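Exo-arabinanase (Penicillium chrysogenum, PDB 3A72) hydrolyses alpha-1,5-linked arabinan as an exo-acting glycosyl hydrolase, probably releasing arabinobiose from the end of the chain. Local coordinates at residues A[109-114]-A[139-144]; A[146-151]-A[166-171]; A[78-83]-A[105-110]. One frame throughout, in Å; residues are numbered along the deposited sequence.

Contact 1: A[109-114]-A[139-144]; sequences TDLSST and EARPNN. With AHR (alpha-L-arabinofuranose), chain B.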
loop_
_atom_site.group_PDB
_atom_site.type_symbol
_atom_site.label_atom_id
_atom_site.label_comp_id
_atom_site.label_asym_id
_atom_site.label_seq_id
_atom_site.Cartn_x
_atom_site.Cartn_y
_atom_site.Cartn_z
ATOM N N THR A 109 -12.341 10.981 -15.224
ATOM C CA THR A 109 -13.582 10.835 -14.489
ATOM C C THR A 109 -14.411 9.659 -14.989
ATOM O O THR A 109 -15.083 8.972 -14.211
ATOM C CB THR A 109 -14.394 12.135 -14.566
ATOM O OG1 THR A 109 -13.625 13.230 -14.072
ATOM C CG2 THR A 109 -15.714 11.991 -13.811
ATOM N N ASP A 110 -14.373 9.424 -16.312
ATOM C CA ASP A 110 -15.141 8.329 -16.915
ATOM C C ASP A 110 -14.548 6.941 -16.662
ATOM O O ASP A 110 -15.140 5.966 -17.155
ATOM C CB ASP A 110 -15.369 8.597 -18.408
ATOM C CG ASP A 110 -14.111 8.531 -19.260
ATOM O OD1 ASP A 110 -13.041 8.139 -18.770
ATOM O OD2 ASP A 110 -14.216 8.923 -20.456
ATOM N N LEU A 111 -13.448 6.830 -15.927
ATOM C CA LEU A 111 -12.856 5.546 -15.551
ATOM C C LEU A 111 -12.350 4.786 -16.770
ATOM O O LEU A 111 -12.162 3.559 -16.715
ATOM C CB LEU A 111 -13.773 4.672 -14.692
ATOM C CG LEU A 111 -14.291 5.340 -13.432
ATOM C CD1 LEU A 111 -15.124 4.325 -12.632
ATOM C CD2 LEU A 111 -13.210 5.933 -12.547
ATOM N N SER A 112 -12.056 5.468 -17.877
ATOM C CA SER A 112 -11.764 4.761 -19.116
ATOM C C SER A 112 -10.356 4.210 -19.216
ATOM O O SER A 112 -10.116 3.370 -20.096
ATOM C CB SER A 112 -12.021 5.690 -20.309
ATOM O OG SER A 112 -11.227 6.874 -20.237
ATOM N N SER A 113 -9.434 4.632 -18.388
ATOM C CA SER A 113 -8.041 4.200 -18.468
ATOM C C SER A 113 -7.389 4.323 -17.106
ATOM O O SER A 113 -7.895 5.010 -16.239
ATOM C CB SER A 113 -7.286 5.012 -19.513
ATOM O OG SER A 113 -7.309 6.402 -19.222
ATOM N N THR A 114 -6.235 3.676 -16.992
ATOM C CA THR A 114 -5.386 3.703 -15.800
ATOM C C THR A 114 -3.955 4.006 -16.195
ATOM O O THR A 114 -3.496 3.571 -17.248
ATOM C CB THR A 114 -5.494 2.356 -15.041
ATOM O OG1 THR A 114 -5.380 1.268 -15.983
ATOM C CG2 THR A 114 -6.791 2.231 -14.299
ATOM N N GLU A 139 -9.685 0.154 -18.577
ATOM C CA GLU A 139 -10.802 0.690 -17.806
ATOM C C GLU A 139 -10.642 0.355 -16.316
ATOM O O GLU A 139 -10.393 -0.800 -15.947
ATOM C CB GLU A 139 -12.069 0.078 -18.355
ATOM C CG GLU A 139 -13.349 0.386 -17.578
ATOM C CD GLU A 139 -14.534 -0.389 -18.058
ATOM O OE1 GLU A 139 -14.509 -0.779 -19.280
ATOM O OE2 GLU A 139 -15.486 -0.643 -17.312
ATOM N N ALA A 140 -10.832 1.386 -15.470
ATOM C CA ALA A 140 -10.598 1.301 -14.022
ATOM C C ALA A 140 -11.758 0.684 -13.277
ATOM O O ALA A 140 -12.290 1.270 -12.329
ATOM C CB ALA A 140 -10.286 2.682 -13.516
ATOM N N ARG A 141 -12.124 -0.536 -13.692
ATOM C CA ARG A 141 -13.094 -1.328 -12.926
ATOM C C ARG A 141 -12.545 -2.770 -12.817
ATOM O O ARG A 141 -11.990 -3.291 -13.781
ATOM C CB ARG A 141 -14.480 -1.387 -13.573
ATOM C CG ARG A 141 -15.174 -0.044 -13.588
ATOM C CD ARG A 141 -16.606 -0.193 -14.103
ATOM N NE ARG A 141 -17.343 1.091 -14.126
ATOM C CZ ARG A 141 -17.375 1.958 -15.099
ATOM N NH1 ARG A 141 -16.729 1.731 -16.227
ATOM N NH2 ARG A 141 -18.063 3.091 -14.948
ATOM N N PRO A 142 -12.727 -3.398 -11.663
ATOM C CA PRO A 142 -12.154 -4.731 -11.401
ATOM C C PRO A 142 -13.033 -5.843 -11.927
ATOM O O PRO A 142 -13.477 -6.696 -11.174
ATOM C CB PRO A 142 -11.977 -4.764 -9.904
ATOM C CG PRO A 142 -13.198 -3.986 -9.440
ATOM C CD PRO A 142 -13.260 -2.794 -10.430
ATOM N N ASN A 143 -13.296 -5.825 -13.219
ATOM C CA ASN A 143 -14.057 -6.853 -13.903
ATOM C C ASN A 143 -13.156 -7.613 -14.843
ATOM O O ASN A 143 -12.290 -7.045 -15.492
ATOM C CB ASN A 143 -15.216 -6.243 -14.706
ATOM C CG ASN A 143 -16.266 -5.632 -13.826
ATOM O OD1 ASN A 143 -17.103 -6.349 -13.221
ATOM N ND2 ASN A 143 -16.310 -4.390 -13.713
ATOM N N ASN A 144 -13.320 -8.902 -14.900
ATOM C CA ASN A 144 -12.543 -9.738 -15.822
ATOM C C ASN A 144 -12.794 -9.297 -17.253
ATOM O O ASN A 144 -13.864 -8.839 -17.639
ATOM C CB ASN A 144 -12.913 -11.204 -15.632
ATOM C CG ASN A 144 -12.486 -11.763 -14.292
ATOM O OD1 ASN A 144 -11.528 -11.277 -13.661
ATOM N ND2 ASN A 144 -13.116 -12.819 -13.873
HETATM O O5 AHR B . -10.753 -1.990 -7.221
HETATM C C5 AHR B . -9.514 -2.552 -7.763
HETATM C C4 AHR B . -9.405 -3.978 -7.303
HETATM O O4 AHR B . -9.166 -3.973 -5.889
HETATM C C3 AHR B . -8.221 -4.711 -7.923
HETATM O O3 AHR B . -8.626 -5.327 -9.158
HETATM C C2 AHR B . -7.874 -5.749 -6.829
HETATM O O2 AHR B . -6.482 -6.057 -6.765
HETATM C C1 AHR B . -8.405 -5.134 -5.535
HETATM O O1 AHR B . -9.362 -6.030 -4.902
HETATM O O HOH W 1 -16.798 4.031 -18.216
#
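Leu111 and Arg141 both carry CG anti to the carbonyl carbon and beside the backbone N (chi1 -55° and -67°), and the two side chains cross at about a right angle. The arginine chain is extended from CG to NE, and CD1 of Leu111 lies over one face of its guanidinium, offset toward the rim, with Arg141 NH2 the nearest atom at 3.9 Å. At the guanidinium edge, Arg141 NH1 forms a salt bridge with Glu139 OE2 at 2.9 Å; the oxygen lies in the guanidinium plane, whereas the nitrogen sits above the carboxylate plane. NH1 also donates to a water, which donates to Asp110 O at 2.8 Å and so bridges the segments. Directly between the backbones, Ala140 N donates to Leu111 O at 2.8 Å, with an angle of 163° at the hydrogen. In a six-bladed beta-propeller built of four-stranded sheets, this bond ties a loop within one blade, 109-114, to the connection leading into the next. Next to this bond, Thr114 CG2 meets Ala140 CB at 3.6 Å, while Thr114 OG1 bonds to Gly138 O. The 109-114 loop is shaped by an Asx turn: Asp110 OD1 accepts from Ser112 N and, at 2.7 Å, from Ser112 OG, both on the same face of the carboxylate. Pro142, the centre of an inverse gamma turn, brings CB to 3.5 Å from O3 of the chain B arabinofuranose.

Contact 2: A[146-151]-A[166-171]; sequences LTPVWE and SDQRDN. With AHR (alpha-L-arabinofuranose), chain B.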
loop_
_atom_site.group_PDB
_atom_site.type_symbol
_atom_site.label_atom_id
_atom_site.label_comp_id
_atom_site.label_asym_id
_atom_site.label_seq_id
_atom_site.Cartn_x
_atom_site.Cartn_y
_atom_site.Cartn_z
ATOM N N LEU A 146 -11.376 -6.790 -18.702
ATOM C CA LEU A 146 -10.809 -5.459 -18.776
ATOM C C LEU A 146 -9.308 -5.542 -18.510
ATOM O O LEU A 146 -8.778 -6.544 -18.020
ATOM C CB LEU A 146 -11.499 -4.564 -17.755
ATOM C CG LEU A 146 -13.012 -4.495 -17.899
ATOM C CD1 LEU A 146 -13.568 -3.506 -16.871
ATOM C CD2 LEU A 146 -13.427 -4.149 -19.298
ATOM N N THR A 147 -8.596 -4.436 -18.878
ATOM C CA THR A 147 -7.150 -4.436 -18.793
ATOM C C THR A 147 -6.525 -3.349 -17.915
ATOM O O THR A 147 -5.424 -2.891 -18.233
ATOM C CB THR A 147 -6.571 -4.336 -20.226
ATOM O OG1 THR A 147 -7.024 -3.123 -20.838
ATOM C CG2 THR A 147 -6.960 -5.528 -21.086
ATOM N N PRO A 148 -7.114 -2.942 -16.784
ATOM C CA PRO A 148 -6.444 -1.938 -15.937
ATOM C C PRO A 148 -5.175 -2.453 -15.252
ATOM O O PRO A 148 -4.937 -3.651 -15.092
ATOM C CB PRO A 148 -7.513 -1.631 -14.865
ATOM C CG PRO A 148 -8.299 -2.937 -14.759
ATOM C CD PRO A 148 -8.384 -3.373 -16.191
ATOM N N VAL A 149 -4.413 -1.474 -14.780
ATOM C CA VAL A 149 -3.360 -1.668 -13.818
ATOM C C VAL A 149 -3.748 -0.949 -12.527
ATOM O O VAL A 149 -4.534 0.023 -12.545
ATOM C CB VAL A 149 -2.005 -1.165 -14.322
ATOM C CG1 VAL A 149 -1.560 -1.975 -15.524
ATOM C CG2 VAL A 149 -2.015 0.326 -14.637
ATOM N N TRP A 150 -3.212 -1.416 -11.387
ATOM C CA TRP A 150 -3.649 -0.928 -10.086
ATOM C C TRP A 150 -2.554 -0.997 -9.029
ATOM O O TRP A 150 -1.689 -1.891 -9.057
ATOM C CB TRP A 150 -4.737 -1.789 -9.592
ATOM C CG TRP A 150 -5.881 -2.331 -10.366
ATOM C CD1 TRP A 150 -6.005 -3.582 -10.886
ATOM C CD2 TRP A 150 -7.137 -1.666 -10.619
ATOM N NE1 TRP A 150 -7.216 -3.684 -11.452
ATOM C CE2 TRP A 150 -7.966 -2.570 -11.289
ATOM C CE3 TRP A 150 -7.614 -0.390 -10.348
ATOM C CZ2 TRP A 150 -9.257 -2.271 -11.649
ATOM C CZ3 TRP A 150 -8.931 -0.087 -10.689
ATOM C CH2 TRP A 150 -9.724 -1.038 -11.332
ATOM N N GLU A 151 -2.668 -0.173 -7.997
ATOM C CA GLU A 151 -2.119 -0.499 -6.659
ATOM C C GLU A 151 -0.583 -0.594 -6.612
ATOM O O GLU A 151 -0.028 -1.607 -6.167
ATOM C CB GLU A 151 -2.767 -1.750 -6.111
ATOM C CG GLU A 151 -4.279 -1.611 -5.901
ATOM C CD GLU A 151 -5.076 -2.841 -6.183
ATOM O OE1 GLU A 151 -4.584 -3.892 -6.596
ATOM O OE2 GLU A 151 -6.373 -2.781 -5.984
ATOM N N SER A 166 -0.741 -4.579 -9.437
ATOM C CA SER A 166 -1.698 -5.529 -9.943
ATOM C C SER A 166 -1.993 -5.246 -11.419
ATOM O O SER A 166 -2.084 -4.066 -11.791
ATOM C CB SER A 166 -2.989 -5.487 -9.151
ATOM O OG SER A 166 -2.755 -5.600 -7.759
ATOM N N ASP A 167 -2.155 -6.290 -12.223
ATOM C CA ASP A 167 -2.192 -6.139 -13.666
ATOM C C ASP A 167 -3.297 -6.976 -14.256
ATOM O O ASP A 167 -3.305 -8.206 -14.049
ATOM C CB ASP A 167 -0.844 -6.554 -14.237
ATOM C CG ASP A 167 -0.602 -6.220 -15.670
ATOM O OD1 ASP A 167 -1.500 -5.597 -16.303
ATOM O OD2 ASP A 167 0.495 -6.531 -16.182
ATOM N N GLN A 168 -4.209 -6.392 -15.010
ATOM C CA GLN A 168 -5.204 -7.103 -15.750
ATOM C C GLN A 168 -4.911 -7.157 -17.262
ATOM O O GLN A 168 -5.743 -7.671 -18.031
ATOM C CB GLN A 168 -6.603 -6.517 -15.530
ATOM C CG GLN A 168 -7.125 -6.752 -14.101
ATOM C CD GLN A 168 -8.566 -6.398 -13.935
ATOM O OE1 GLN A 168 -9.456 -6.741 -14.822
ATOM N NE2 GLN A 168 -8.936 -5.857 -12.877
ATOM N N ARG A 169 -3.756 -6.676 -17.709
ATOM C CA ARG A 169 -3.532 -6.569 -19.137
ATOM C C ARG A 169 -3.359 -7.925 -19.839
ATOM O O ARG A 169 -3.626 -8.019 -21.037
ATOM C CB ARG A 169 -2.342 -5.656 -19.441
ATOM C CG ARG A 169 -2.587 -4.224 -19.128
ATOM C CD ARG A 169 -1.376 -3.314 -19.148
ATOM N NE ARG A 169 -0.398 -3.815 -18.185
ATOM C CZ ARG A 169 0.777 -3.273 -17.964
ATOM N NH1 ARG A 169 1.159 -2.140 -18.511
ATOM N NH2 ARG A 169 1.563 -3.964 -17.190
ATOM N N ASP A 170 -2.937 -8.966 -19.127
ATOM C CA ASP A 170 -2.856 -10.293 -19.777
ATOM C C ASP A 170 -4.197 -11.029 -19.675
ATOM O O ASP A 170 -4.303 -12.131 -19.141
ATOM C CB ASP A 170 -1.736 -11.074 -19.181
ATOM C CG ASP A 170 -1.229 -12.287 -19.984
ATOM O OD1 ASP A 170 -1.752 -12.430 -21.108
ATOM O OD2 ASP A 170 -0.319 -12.966 -19.377
ATOM N N ASN A 171 -5.218 -10.379 -20.237
ATOM C CA ASN A 171 -6.624 -10.752 -20.005
ATOM C C ASN A 171 -7.003 -11.999 -20.785
ATOM O O ASN A 171 -7.981 -12.641 -20.559
ATOM C CB ASN A 171 -7.538 -9.572 -20.354
ATOM C CG ASN A 171 -7.410 -9.052 -21.760
ATOM O OD1 ASN A 171 -6.433 -9.094 -22.485
ATOM N ND2 ASN A 171 -8.451 -8.411 -22.260
HETATM O O5 AHR B . -10.753 -1.990 -7.221
HETATM C C5 AHR B . -9.514 -2.552 -7.763
HETATM C C4 AHR B . -9.405 -3.978 -7.303
HETATM O O4 AHR B . -9.166 -3.973 -5.889
HETATM C C3 AHR B . -8.221 -4.711 -7.923
HETATM O O3 AHR B . -8.626 -5.327 -9.158
HETATM C C2 AHR B . -7.874 -5.749 -6.829
HETATM O O2 AHR B . -6.482 -6.057 -6.765
HETATM C C1 AHR B . -8.405 -5.134 -5.535
HETATM O O1 AHR B . -9.362 -6.030 -4.902
#
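Trp150 and Ser166 form an antiparallel hydrogen-bonded pair, with Trp150 N to Ser166 O and Ser166 N to Trp150 O each at 2.9 Å, and this end of the contact is tightly packed. Ser166 CB lies at the edge of the indole, near its plane. Both ring faces are occupied: C5 of the chain B arabinofuranose sits over the ring centre, 3.6 Å above the plane, and Pro148 CB lies against the opposite face, offset toward the rim. Ser166 OG, anti to the carbonyl carbon (chi1 -52°), donates to Glu151 OE1 at 2.8 Å and itself pairs with Met207 N. It thus positions a carboxylate oxygen that lies 2.9 Å from O2 of the sugar, within the glycan pocket. Farther along, Gln168 N donates to Pro148 O. Buried Val149 CG1 lies close over one face of the Arg169 guanidinium, 3.4 Å above its plane. Arg169 grips Asp167 side-on, its NE bonding OD1 at 2.8 Å and its NH2 bonding OD2. By contrast, the end around Thr147 and Asn171 is partly exposed and held mostly by van der Waals contact: Thr147 CG2 lies 3.5 Å from Asn171 ND2, which is itself hydrogen-bonded to Gly145 O. The segments belong to hairpin 149-157/160-167; strand 177-183 continues its blade beside Ser166 and Asp167, strand 204-212 of the next blade touches Glu151 and Ser166, and strand 114-121 of the preceding one packs on Val149.

Contact 3: A[78-83]-A[105-110]; sequences GLRYQP and SSIPTD. With AHR (alpha-L-arabinofuranose), chain C.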
loop_
_atom_site.group_PDB
_atom_site.type_symbol
_atom_site.label_atom_id
_atom_site.label_comp_id
_atom_site.label_asym_id
_atom_site.label_seq_id
_atom_site.Cartn_x
_atom_site.Cartn_y
_atom_site.Cartn_z
ATOM N N GLY A 78 -6.689 13.482 -13.506
ATOM C CA GLY A 78 -6.927 13.374 -12.062
ATOM C C GLY A 78 -6.086 12.246 -11.481
ATOM O O GLY A 78 -6.080 11.130 -12.005
ATOM N N LEU A 79 -5.374 12.581 -10.397
ATOM C CA LEU A 79 -4.651 11.528 -9.624
ATOM C C LEU A 79 -5.653 10.951 -8.666
ATOM O O LEU A 79 -5.992 11.559 -7.639
ATOM C CB LEU A 79 -3.421 12.097 -8.945
ATOM C CG LEU A 79 -2.359 12.682 -9.864
ATOM C CD1 LEU A 79 -1.078 12.986 -9.093
ATOM C CD2 LEU A 79 -2.083 11.778 -11.094
ATOM N N ARG A 80 -6.230 9.827 -9.061
ATOM C CA ARG A 80 -7.509 9.364 -8.563
ATOM C C ARG A 80 -7.474 8.192 -7.620
ATOM O O ARG A 80 -8.163 8.187 -6.592
ATOM C CB ARG A 80 -8.429 9.042 -9.769
ATOM C CG ARG A 80 -9.886 8.794 -9.382
ATOM C CD ARG A 80 -10.793 8.579 -10.633
ATOM N NE ARG A 80 -10.623 9.682 -11.583
ATOM C CZ ARG A 80 -11.178 10.861 -11.517
ATOM N NH1 ARG A 80 -12.128 11.115 -10.597
ATOM N NH2 ARG A 80 -10.837 11.801 -12.381
ATOM N N TYR A 81 -6.714 7.150 -7.993
ATOM C CA TYR A 81 -6.693 5.896 -7.258
ATOM C C TYR A 81 -5.253 5.539 -6.792
ATOM O O TYR A 81 -4.272 5.771 -7.501
ATOM C CB TYR A 81 -7.177 4.724 -8.072
ATOM C CG TYR A 81 -8.671 4.604 -8.315
ATOM C CD1 TYR A 81 -9.623 5.408 -7.673
ATOM C CD2 TYR A 81 -9.136 3.630 -9.216
ATOM C CE1 TYR A 81 -10.991 5.244 -7.937
ATOM C CE2 TYR A 81 -10.460 3.471 -9.476
ATOM C CZ TYR A 81 -11.394 4.292 -8.829
ATOM O OH TYR A 81 -12.763 4.136 -9.054
ATOM N N GLN A 82 -5.211 4.926 -5.618
ATOM C CA GLN A 82 -4.095 4.073 -5.215
ATOM C C GLN A 82 -2.740 4.790 -5.162
ATOM O O GLN A 82 -1.767 4.376 -5.749
ATOM C CB GLN A 82 -4.036 2.849 -6.137
ATOM C CG GLN A 82 -5.316 2.028 -6.030
ATOM C CD GLN A 82 -5.873 1.495 -7.328
ATOM O OE1 GLN A 82 -5.138 1.330 -8.324
ATOM N NE2 GLN A 82 -7.151 1.176 -7.324
ATOM N N PRO A 83 -2.672 5.863 -4.343
ATOM C CA PRO A 83 -1.381 6.519 -4.129
ATOM C C PRO A 83 -0.451 5.611 -3.351
ATOM O O PRO A 83 -0.833 4.609 -2.722
ATOM C CB PRO A 83 -1.755 7.745 -3.283
ATOM C CG PRO A 83 -2.947 7.278 -2.484
ATOM C CD PRO A 83 -3.712 6.413 -3.482
ATOM N N SER A 105 -2.404 6.401 -9.553
ATOM C CA SER A 105 -3.021 6.181 -10.836
ATOM C C SER A 105 -3.818 7.391 -11.298
ATOM O O SER A 105 -4.775 7.846 -10.651
ATOM C CB SER A 105 -3.890 4.935 -10.778
ATOM O OG SER A 105 -4.282 4.590 -12.095
ATOM N N SER A 106 -3.432 7.890 -12.476
ATOM C CA SER A 106 -4.099 8.940 -13.226
ATOM C C SER A 106 -5.175 8.306 -14.067
ATOM O O SER A 106 -4.904 7.417 -14.882
ATOM C CB SER A 106 -3.046 9.607 -14.129
ATOM O OG SER A 106 -3.665 10.442 -15.105
ATOM N N ILE A 107 -6.418 8.765 -13.844
ATOM C CA ILE A 107 -7.618 8.091 -14.350
ATOM C C ILE A 107 -8.607 9.204 -14.688
ATOM O O ILE A 107 -8.908 10.024 -13.806
ATOM C CB ILE A 107 -8.238 7.148 -13.303
ATOM C CG1 ILE A 107 -7.257 6.049 -12.891
ATOM C CG2 ILE A 107 -9.573 6.563 -13.792
ATOM C CD1 ILE A 107 -7.726 5.269 -11.704
ATOM N N PRO A 108 -9.177 9.255 -15.889
ATOM C CA PRO A 108 -10.219 10.254 -16.166
ATOM C C PRO A 108 -11.468 9.960 -15.349
ATOM O O PRO A 108 -11.699 8.850 -14.888
ATOM C CB PRO A 108 -10.514 10.044 -17.658
ATOM C CG PRO A 108 -9.371 9.294 -18.228
ATOM C CD PRO A 108 -8.950 8.413 -17.072
ATOM N N THR A 109 -12.341 10.981 -15.224
ATOM C CA THR A 109 -13.582 10.835 -14.489
ATOM C C THR A 109 -14.411 9.659 -14.989
ATOM O O THR A 109 -15.083 8.972 -14.211
ATOM C CB THR A 109 -14.394 12.135 -14.566
ATOM O OG1 THR A 109 -13.625 13.230 -14.072
ATOM C CG2 THR A 109 -15.714 11.991 -13.811
ATOM N N ASP A 110 -14.373 9.424 -16.312
ATOM C CA ASP A 110 -15.141 8.329 -16.915
ATOM C C ASP A 110 -14.548 6.941 -16.662
ATOM O O ASP A 110 -15.140 5.966 -17.155
ATOM C CB ASP A 110 -15.369 8.597 -18.408
ATOM C CG ASP A 110 -14.111 8.531 -19.260
ATOM O OD1 ASP A 110 -13.041 8.139 -18.770
ATOM O OD2 ASP A 110 -14.216 8.923 -20.456
HETATM O O5 AHR C . -8.747 1.948 -5.003
HETATM C C5 AHR C . -10.065 2.237 -5.553
HETATM C C4 AHR C . -10.778 0.926 -5.808
HETATM O O4 AHR C . -10.044 0.206 -6.856
HETATM C C3 AHR C . -12.138 1.136 -6.459
HETATM O O3 AHR C . -13.168 1.377 -5.480
HETATM C C2 AHR C . -12.355 -0.244 -7.113
HETATM O O2 AHR C . -13.257 -0.186 -8.242
HETATM C C1 AHR C . -10.944 -0.636 -7.573
HETATM O O HOH W 2 -5.421 2.236 -11.106
#
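Gly78 to Tyr81 run antiparallel to Ser105 to Ile107 through a classic beta bulge: Arg80 and Tyr81 both face Ser105, and the register shifts by one between the Leu79-Ser106 and Tyr81-Ser105 pairs. Ser105 O therefore takes Arg80 N at 2.9 Å and, weakly, Tyr81 N, while Ser105 N donates back to Tyr81 O. At the other end Ile107 N bonds Gly78 O at 3.0 Å. Gly78 has backbone angles (phi 125°, psi 130°) at which a CB would press against the preceding carbonyl O, which calls for glycine. Arg80 carries CG anti to the backbone N (chi1 -169°). Its guanidinium grips Ile107 O side-on, through NE at 2.8 Å and NH2 at 3.0 Å. The acceptor lies in the guanidinium plane, and Thr109 CA rests over one face. NH2 also makes a salt bridge with Glu46 OE2, consistent with a stable charge at this buried group. Ile107 CD1 packs closely on Tyr81, 3.3 Å from CD2, and the two side chains cross at about a right angle. C5 of the chain C arabinofuranose sits over the centre of the Tyr81 ring, and Gln82 NE2 donates to its O5 at 2.9 Å. A water joins Gln82 OE1 to Ser105 OG. Stacking of a sugar on an aromatic face is common in carbohydrate-binding sites; here it occurs where the chain turns a corner at Tyr81, at the start of a beta-propeller blade.

In the fold
From the N terminus, contact 3 comes first: it closes the stretch between 78-83 and 105-110, bringing the start of one propeller blade against the end of its second strand. Contact 1 starts on the shared residues Thr109 and Asp110, where contact 3 ends, and closes the following 24 residues, two strands of the same blade, onto the connection to the next blade. Contact 2 follows in series, joining the two strands of that blade's first hairpin. None encloses another. Cross-links bind them: Thr114 OG1 bonds Val149 N between contacts 1 and 2, and Gln82 OE1 bonds Glu151 N between contacts 2 and 3. Together they supply part of the wall of the two-sugar site, contact 1 only through Pro142.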